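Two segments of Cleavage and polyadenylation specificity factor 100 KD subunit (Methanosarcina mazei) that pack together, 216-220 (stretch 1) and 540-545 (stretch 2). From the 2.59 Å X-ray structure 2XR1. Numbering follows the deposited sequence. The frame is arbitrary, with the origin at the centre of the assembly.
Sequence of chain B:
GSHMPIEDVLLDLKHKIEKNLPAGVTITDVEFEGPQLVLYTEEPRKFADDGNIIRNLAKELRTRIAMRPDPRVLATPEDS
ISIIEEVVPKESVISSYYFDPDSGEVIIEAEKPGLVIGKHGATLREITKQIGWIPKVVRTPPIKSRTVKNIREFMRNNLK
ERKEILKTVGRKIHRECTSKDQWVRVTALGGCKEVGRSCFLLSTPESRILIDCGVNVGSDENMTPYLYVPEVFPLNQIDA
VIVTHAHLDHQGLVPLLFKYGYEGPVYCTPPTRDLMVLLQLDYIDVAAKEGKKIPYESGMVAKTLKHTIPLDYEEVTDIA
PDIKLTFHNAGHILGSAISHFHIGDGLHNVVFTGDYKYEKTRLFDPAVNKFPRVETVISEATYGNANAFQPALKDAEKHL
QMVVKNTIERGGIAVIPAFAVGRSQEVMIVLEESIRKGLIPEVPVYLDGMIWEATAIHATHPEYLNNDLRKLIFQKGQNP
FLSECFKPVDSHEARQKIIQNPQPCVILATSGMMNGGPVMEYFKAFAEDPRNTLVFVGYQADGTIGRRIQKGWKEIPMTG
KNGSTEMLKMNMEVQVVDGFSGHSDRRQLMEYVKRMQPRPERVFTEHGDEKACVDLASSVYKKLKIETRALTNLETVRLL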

ATOM      1  N   ASN B 216      14.180 -11.179 -10.847  1.00 38.82           N
ATOM      2  CA  ASN B 216      13.653 -10.809 -12.141  1.00 40.18           C
ATOM      3  C   ASN B 216      14.118 -11.803 -13.222  1.00 42.12           C
ATOM      4  O   ASN B 216      15.196 -12.422 -13.129  1.00 43.81           O
ATOM      5  CB  ASN B 216      14.071  -9.379 -12.554  1.00 42.51           C
ATOM      6  CG  ASN B 216      13.082  -8.741 -13.541  1.00 41.58           C
ATOM      7  OD1 ASN B 216      11.874  -8.976 -13.459  1.00 40.43           O
ATOM      8  ND2 ASN B 216      13.580  -7.958 -14.462  1.00 42.71           N
ATOM      9  N   VAL B 217      13.279 -11.908 -14.245  1.00 42.64           N
ATOM     10  CA  VAL B 217      13.519 -12.661 -15.466  1.00 43.90           C
ATOM     11  C   VAL B 217      13.354 -11.628 -16.550  1.00 45.59           C
ATOM     12  O   VAL B 217      12.292 -11.019 -16.638  1.00 44.64           O
ATOM     13  CB  VAL B 217      12.410 -13.751 -15.680  1.00 42.19           C
ATOM     14  CG1 VAL B 217      12.500 -14.368 -17.083  1.00 44.09           C
ATOM     15  CG2 VAL B 217      12.493 -14.833 -14.618  1.00 41.24           C
ATOM     16  N   GLY B 218      14.380 -11.416 -17.362  1.00 48.71           N
ATOM     17  CA  GLY B 218      14.313 -10.426 -18.451  1.00 51.23           C
ATOM     18  C   GLY B 218      15.638  -9.741 -18.729  1.00 55.05           C
ATOM     19  O   GLY B 218      16.712 -10.311 -18.454  1.00 56.33           O
ATOM     20  N   SER B 219      15.565  -8.525 -19.293  1.00 57.52           N
ATOM     21  CA  SER B 219      16.758  -7.762 -19.695  1.00 60.98           C
ATOM     22  C   SER B 219      17.671  -7.483 -18.507  1.00 61.63           C
ATOM     23  O   SER B 219      18.868  -7.781 -18.576  1.00 63.62           O
ATOM     24  CB  SER B 219      16.374  -6.439 -20.373  1.00 63.09           C
ATOM     25  OG  SER B 219      16.427  -6.554 -21.784  1.00 65.96           O
ATOM     26  N   ASP B 220      17.107  -6.936 -17.420  1.00 60.18           N
ATOM     27  CA  ASP B 220      17.903  -6.576 -16.238  1.00 60.75           C
ATOM     28  C   ASP B 220      17.702  -7.554 -15.099  1.00 58.15           C
ATOM     29  O   ASP B 220      16.616  -7.620 -14.530  1.00 54.75           O
ATOM     30  CB  ASP B 220      17.574  -5.170 -15.746  1.00 61.66           C
ATOM     31  CG  ASP B 220      18.533  -4.702 -14.652  1.00 63.61           C
ATOM     32  OD1 ASP B 220      18.777  -5.450 -13.689  1.00 62.53           O
ATOM     33  OD2 ASP B 220      19.059  -3.576 -14.757  1.00 69.02           O
ATOM     34  N   GLN B 540       9.571 -18.268 -23.715  1.00 37.05           N
ATOM     35  CA  GLN B 540      10.754 -17.478 -23.396  1.00 38.09           C
ATOM     36  C   GLN B 540      10.250 -16.072 -23.116  1.00 39.61           C
ATOM     37  O   GLN B 540       9.560 -15.504 -23.931  1.00 39.66           O
ATOM     38  CB  GLN B 540      11.688 -17.434 -24.591  1.00 39.60           C
ATOM     39  CG  GLN B 540      11.968 -18.777 -25.250  1.00 38.63           C
ATOM     40  CD  GLN B 540      12.918 -19.608 -24.457  1.00 39.90           C
ATOM     41  OE1 GLN B 540      13.978 -19.145 -24.049  1.00 40.38           O
ATOM     42  NE2 GLN B 540      12.529 -20.848 -24.189  1.00 40.36           N
ATOM     43  N   ALA B 541      10.584 -15.523 -21.952  1.00 40.54           N
ATOM     44  CA  ALA B 541      10.031 -14.254 -21.516  1.00 42.51           C
ATOM     45  C   ALA B 541      10.664 -13.079 -22.257  1.00 45.68           C
ATOM     46  O   ALA B 541      11.763 -13.207 -22.777  1.00 46.29           O
ATOM     47  CB  ALA B 541      10.243 -14.093 -20.045  1.00 42.81           C
ATOM     48  N   ASP B 542       9.955 -11.953 -22.293  1.00 47.64           N
ATOM     49  CA  ASP B 542      10.498 -10.686 -22.731  1.00 51.62           C
ATOM     50  C   ASP B 542      11.898 -10.441 -22.183  1.00 53.22           C
ATOM     51  O   ASP B 542      12.149 -10.662 -20.998  1.00 53.28           O
ATOM     52  CB  ASP B 542       9.628  -9.538 -22.211  1.00 54.18           C
ATOM     53  CG  ASP B 542       8.271  -9.417 -22.927  1.00 56.26           C
ATOM     54  OD1 ASP B 542       8.036 -10.109 -23.958  1.00 56.89           O
ATOM     55  OD2 ASP B 542       7.437  -8.608 -22.438  1.00 59.87           O
ATOM     56  N   GLY B 543      12.799  -9.958 -23.035  1.00 55.08           N
ATOM     57  CA  GLY B 543      14.123  -9.519 -22.608  1.00 57.05           C
ATOM     58  C   GLY B 543      15.148 -10.626 -22.520  1.00 55.33           C
ATOM     59  O   GLY B 543      16.310 -10.374 -22.250  1.00 57.91           O
ATOM     60  N   THR B 544      14.741 -11.861 -22.736  1.00 51.54           N
ATOM     61  CA  THR B 544      15.686 -12.958 -22.655  1.00 50.15           C
ATOM     62  C   THR B 544      16.372 -13.203 -23.985  1.00 51.17           C
ATOM     63  O   THR B 544      15.834 -12.907 -25.043  1.00 51.22           O
ATOM     64  CB  THR B 544      15.035 -14.295 -22.155  1.00 46.26           C
ATOM     65  OG1 THR B 544      13.939 -14.686 -22.981  1.00 42.73           O
ATOM     66  CG2 THR B 544      14.555 -14.145 -20.731  1.00 46.40           C
ATOM     67  N   ILE B 545      17.571 -13.770 -23.912  1.00 52.23           N
ATOM     68  CA  ILE B 545      18.306 -14.165 -25.098  1.00 53.25           C
ATOM     69  C   ILE B 545      17.436 -15.137 -25.868  1.00 50.30           C
ATOM     70  O   ILE B 545      17.223 -14.956 -27.048  1.00 51.54           O
ATOM     71  CB  ILE B 545      19.682 -14.787 -24.736  1.00 54.30           C
ATOM     72  CG1 ILE B 545      20.633 -13.706 -24.223  1.00 57.85           C
ATOM     73  CG2 ILE B 545      20.274 -15.526 -25.916  1.00 54.11           C
ATOM     74  CD1 ILE B 545      20.808 -12.540 -25.166  1.00 60.82           C
TER

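Two loops far apart in sequence can pack closely without a single hydrogen bond between them. In this example each loop also has hydrogen bonds of its own, and glycines stand where the backbones meet. Here the contact buries 198 Å², summed over both sides.

Its apolar part is small. Val217, with chi1 in the t well, places CG1 3.7 Å from CB of Ala541, whose CA-to-CB bond points toward the first loop, and 4.2 Å from CG2 of Thr544. These methyl groups meet without polar atoms to satisfy, and Ala541 and Thr544 are buried in the assembly.

The rest is mostly backbone against backbone. The CA atoms of Gly218 and Gly543 lie 4.3 Å apart, and CA of Gly218 makes a CA-H...O contact with O of Asp542 at 3.4 Å. N of Ser219 lies 3.6 Å from O of Gly543 without a hydrogen bond. Glycine fits both places: a CB on Gly543, whose positive phi by itself favours glycine, would point toward the first loop and clash with N of Ser219, while the backbone angles of Gly218 would jam a CB against the carbonyl O of Val217.

Internal hydrogen bonds brace each loop. A type II turn runs from Ala541 to Thr544, whose N and OG1 both donate to O of Ala541, at 3.3 and 2.6 Å; the Thr544 side chain also caps the following helix. In the first loop, ND2 of Asn216 reaches O of Asp220 at 3.1 Å, tying its ends together.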